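Local coordinates for protein AP endonuclease, family 2 (Brucella melitensis biovar Abortus, PDB 3NGF) that probably interconverts hydroxypyruvate and tartronate semialdehyde as a manganese-binding TIM-barrel isomerase of the hyi family, at residues I162-E167 with I191-L196. Sequence-based numbering, arbitrary orientation.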
loop_
_atom_site.group_PDB
_atom_site.type_symbol
_atom_site.label_atom_id
_atom_site.label_comp_id
_atom_site.label_asym_id
_atom_site.label_seq_id
_atom_site.Cartn_x
_atom_site.Cartn_y
_atom_site.Cartn_z
ATOM N N ILE A 162 -13.519 -3.543 -1.832
ATOM C CA ILE A 162 -12.968 -3.488 -3.188
ATOM C C ILE A 162 -11.894 -4.565 -3.374
ATOM O O ILE A 162 -10.906 -4.632 -2.625
ATOM C CB ILE A 162 -12.436 -2.052 -3.539
ATOM C CG1 ILE A 162 -11.841 -1.991 -4.951
ATOM C CG2 ILE A 162 -11.436 -1.571 -2.503
ATOM C CD1 ILE A 162 -12.809 -2.285 -6.026
ATOM N N VAL A 163 -12.147 -5.462 -4.326
ATOM C CA VAL A 163 -11.271 -6.626 -4.558
ATOM C C VAL A 163 -10.946 -6.854 -6.046
ATOM O O VAL A 163 -10.384 -7.908 -6.412
ATOM C CB VAL A 163 -11.884 -7.911 -3.907
ATOM C CG1 VAL A 163 -12.028 -7.734 -2.400
ATOM C CG2 VAL A 163 -13.240 -8.268 -4.501
ATOM N N HIS A 164 -11.303 -5.902 -6.921
ATOM C CA HIS A 164 -10.982 -6.010 -8.356
ATOM C C HIS A 164 -10.323 -4.744 -8.874
ATOM O O HIS A 164 -10.755 -3.613 -8.546
ATOM C CB HIS A 164 -12.221 -6.354 -9.184
ATOM C CG HIS A 164 -12.747 -7.728 -8.925
ATOM N ND1 HIS A 164 -12.152 -8.852 -9.452
ATOM C CD2 HIS A 164 -13.806 -8.160 -8.206
ATOM C CE1 HIS A 164 -12.810 -9.925 -9.049
ATOM N NE2 HIS A 164 -13.819 -9.533 -8.292
ATOM N N GLN A 165 -9.270 -4.924 -9.672
ATOM C CA GLN A 165 -8.442 -3.779 -10.129
ATOM C C GLN A 165 -9.141 -2.775 -11.041
ATOM O O GLN A 165 -9.093 -1.574 -10.776
ATOM C CB GLN A 165 -7.145 -4.266 -10.806
ATOM C CG GLN A 165 -6.273 -5.142 -9.953
ATOM C CD GLN A 165 -5.698 -4.416 -8.737
ATOM O OE1 GLN A 165 -5.429 -3.203 -8.782
ATOM N NE2 GLN A 165 -5.473 -5.166 -7.661
ATOM N N LEU A 166 -9.744 -3.230 -12.137
ATOM C CA LEU A 166 -10.367 -2.287 -13.066
ATOM C C LEU A 166 -11.623 -1.653 -12.445
ATOM O O LEU A 166 -11.985 -0.516 -12.776
ATOM C CB LEU A 166 -10.677 -2.957 -14.410
ATOM C CG LEU A 166 -9.472 -3.427 -15.232
ATOM C CD1 LEU A 166 -9.973 -4.004 -16.551
ATOM C CD2 LEU A 166 -8.510 -2.295 -15.493
ATOM N N GLU A 167 -12.274 -2.365 -11.530
ATOM C CA GLU A 167 -13.403 -1.795 -10.794
ATOM C C GLU A 167 -12.895 -0.609 -9.964
ATOM O O GLU A 167 -13.567 0.428 -9.868
ATOM C CB GLU A 167 -14.015 -2.842 -9.885
ATOM C CG GLU A 167 -15.157 -2.338 -9.041
ATOM C CD GLU A 167 -15.805 -3.424 -8.196
ATOM O OE1 GLU A 167 -15.292 -4.575 -8.151
ATOM O OE2 GLU A 167 -16.849 -3.112 -7.574
ATOM N N ILE A 191 -4.602 -13.223 -7.599
ATOM C CA ILE A 191 -5.605 -14.057 -6.950
ATOM C C ILE A 191 -7.011 -13.748 -7.487
ATOM O O ILE A 191 -7.787 -14.674 -7.737
ATOM C CB ILE A 191 -5.534 -13.951 -5.393
ATOM C CG1 ILE A 191 -4.236 -14.580 -4.896
ATOM C CG2 ILE A 191 -6.722 -14.595 -4.697
ATOM C CD1 ILE A 191 -3.880 -14.236 -3.453
ATOM N N MET A 192 -7.322 -12.464 -7.669
ATOM C CA MET A 192 -8.684 -12.044 -8.049
ATOM C C MET A 192 -8.934 -11.884 -9.551
ATOM O O MET A 192 -10.058 -12.159 -10.030
ATOM C CB MET A 192 -9.017 -10.718 -7.357
ATOM C CG MET A 192 -9.051 -10.803 -5.844
ATOM S SD MET A 192 -10.126 -12.098 -5.221
ATOM C CE MET A 192 -11.723 -11.642 -5.938
ATOM N N ASP A 193 -7.923 -11.443 -10.297
ATOM C CA ASP A 193 -8.102 -10.975 -11.679
ATOM C C ASP A 193 -7.279 -11.736 -12.726
ATOM O O ASP A 193 -7.799 -12.119 -13.781
ATOM C CB ASP A 193 -7.776 -9.470 -11.764
ATOM C CG ASP A 193 -8.820 -8.598 -11.070
ATOM O OD1 ASP A 193 -10.005 -8.929 -11.161
ATOM O OD2 ASP A 193 -8.460 -7.590 -10.401
ATOM N N GLY A 194 -5.994 -11.927 -12.455
ATOM C CA GLY A 194 -5.076 -12.516 -13.414
ATOM C C GLY A 194 -4.740 -11.602 -14.584
ATOM O O GLY A 194 -4.904 -10.385 -14.501
ATOM N N ASP A 195 -4.223 -12.180 -15.670
ATOM C CA ASP A 195 -3.885 -11.436 -16.906
ATOM C C ASP A 195 -3.053 -10.190 -16.599
ATOM O O ASP A 195 -3.363 -9.088 -17.064
ATOM C CB ASP A 195 -5.175 -11.018 -17.645
ATOM C CG ASP A 195 -4.973 -10.737 -19.116
ATOM O OD1 ASP A 195 -3.991 -11.212 -19.743
ATOM O OD2 ASP A 195 -5.849 -10.056 -19.690
ATOM N N LEU A 196 -1.974 -10.379 -15.853
ATOM C CA LEU A 196 -1.300 -9.244 -15.217
ATOM C C LEU A 196 -0.558 -8.325 -16.171
ATOM O O LEU A 196 -0.558 -7.113 -15.963
ATOM C CB LEU A 196 -0.350 -9.726 -14.125
ATOM C CG LEU A 196 -0.933 -10.561 -12.989
ATOM C CD1 LEU A 196 0.178 -10.911 -11.993
ATOM C CD2 LEU A 196 -2.113 -9.905 -12.266
#
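Asp193 grips His164 and the start of helix 165-175 with one carboxylate, a compact example of a bidentate acidic side chain. Asp193 OD1 accepts ND1 of the His164 ring at 2.7 Å, in an almost straight bond that lies practically in the ring plane. Asp193 OD2 takes the backbone N of Gln165 at 2.9 Å, and each oxygen is met on its syn side. The ring is turned 42° from the carboxylate plane, and CG of Gln165 packs 3.3 Å from Asp193 OD2. Beside this polar pair, Met192 bends at chi2 and chi3, bringing its CE to 3.7 Å from His164 CE1 and against Val163 CG2, while its CG lies 3.2 Å from Val163 O. Farther out, Gln165 packs on Pro151, Leu184 and Ala189, with its side chain about 9 Å from the manganese ion. The contact joins the end of helix 186-192 to the beginning of helix 165-175, on the outside of the closed eight-stranded parallel barrel. Because His164 is the N-cap residue and the Gln165 N-H sits in the first turn, the carboxylate would favourably offset the helix dipole; the same charge probably favours a proton on ND1 and would stabilise a protonated imidazole.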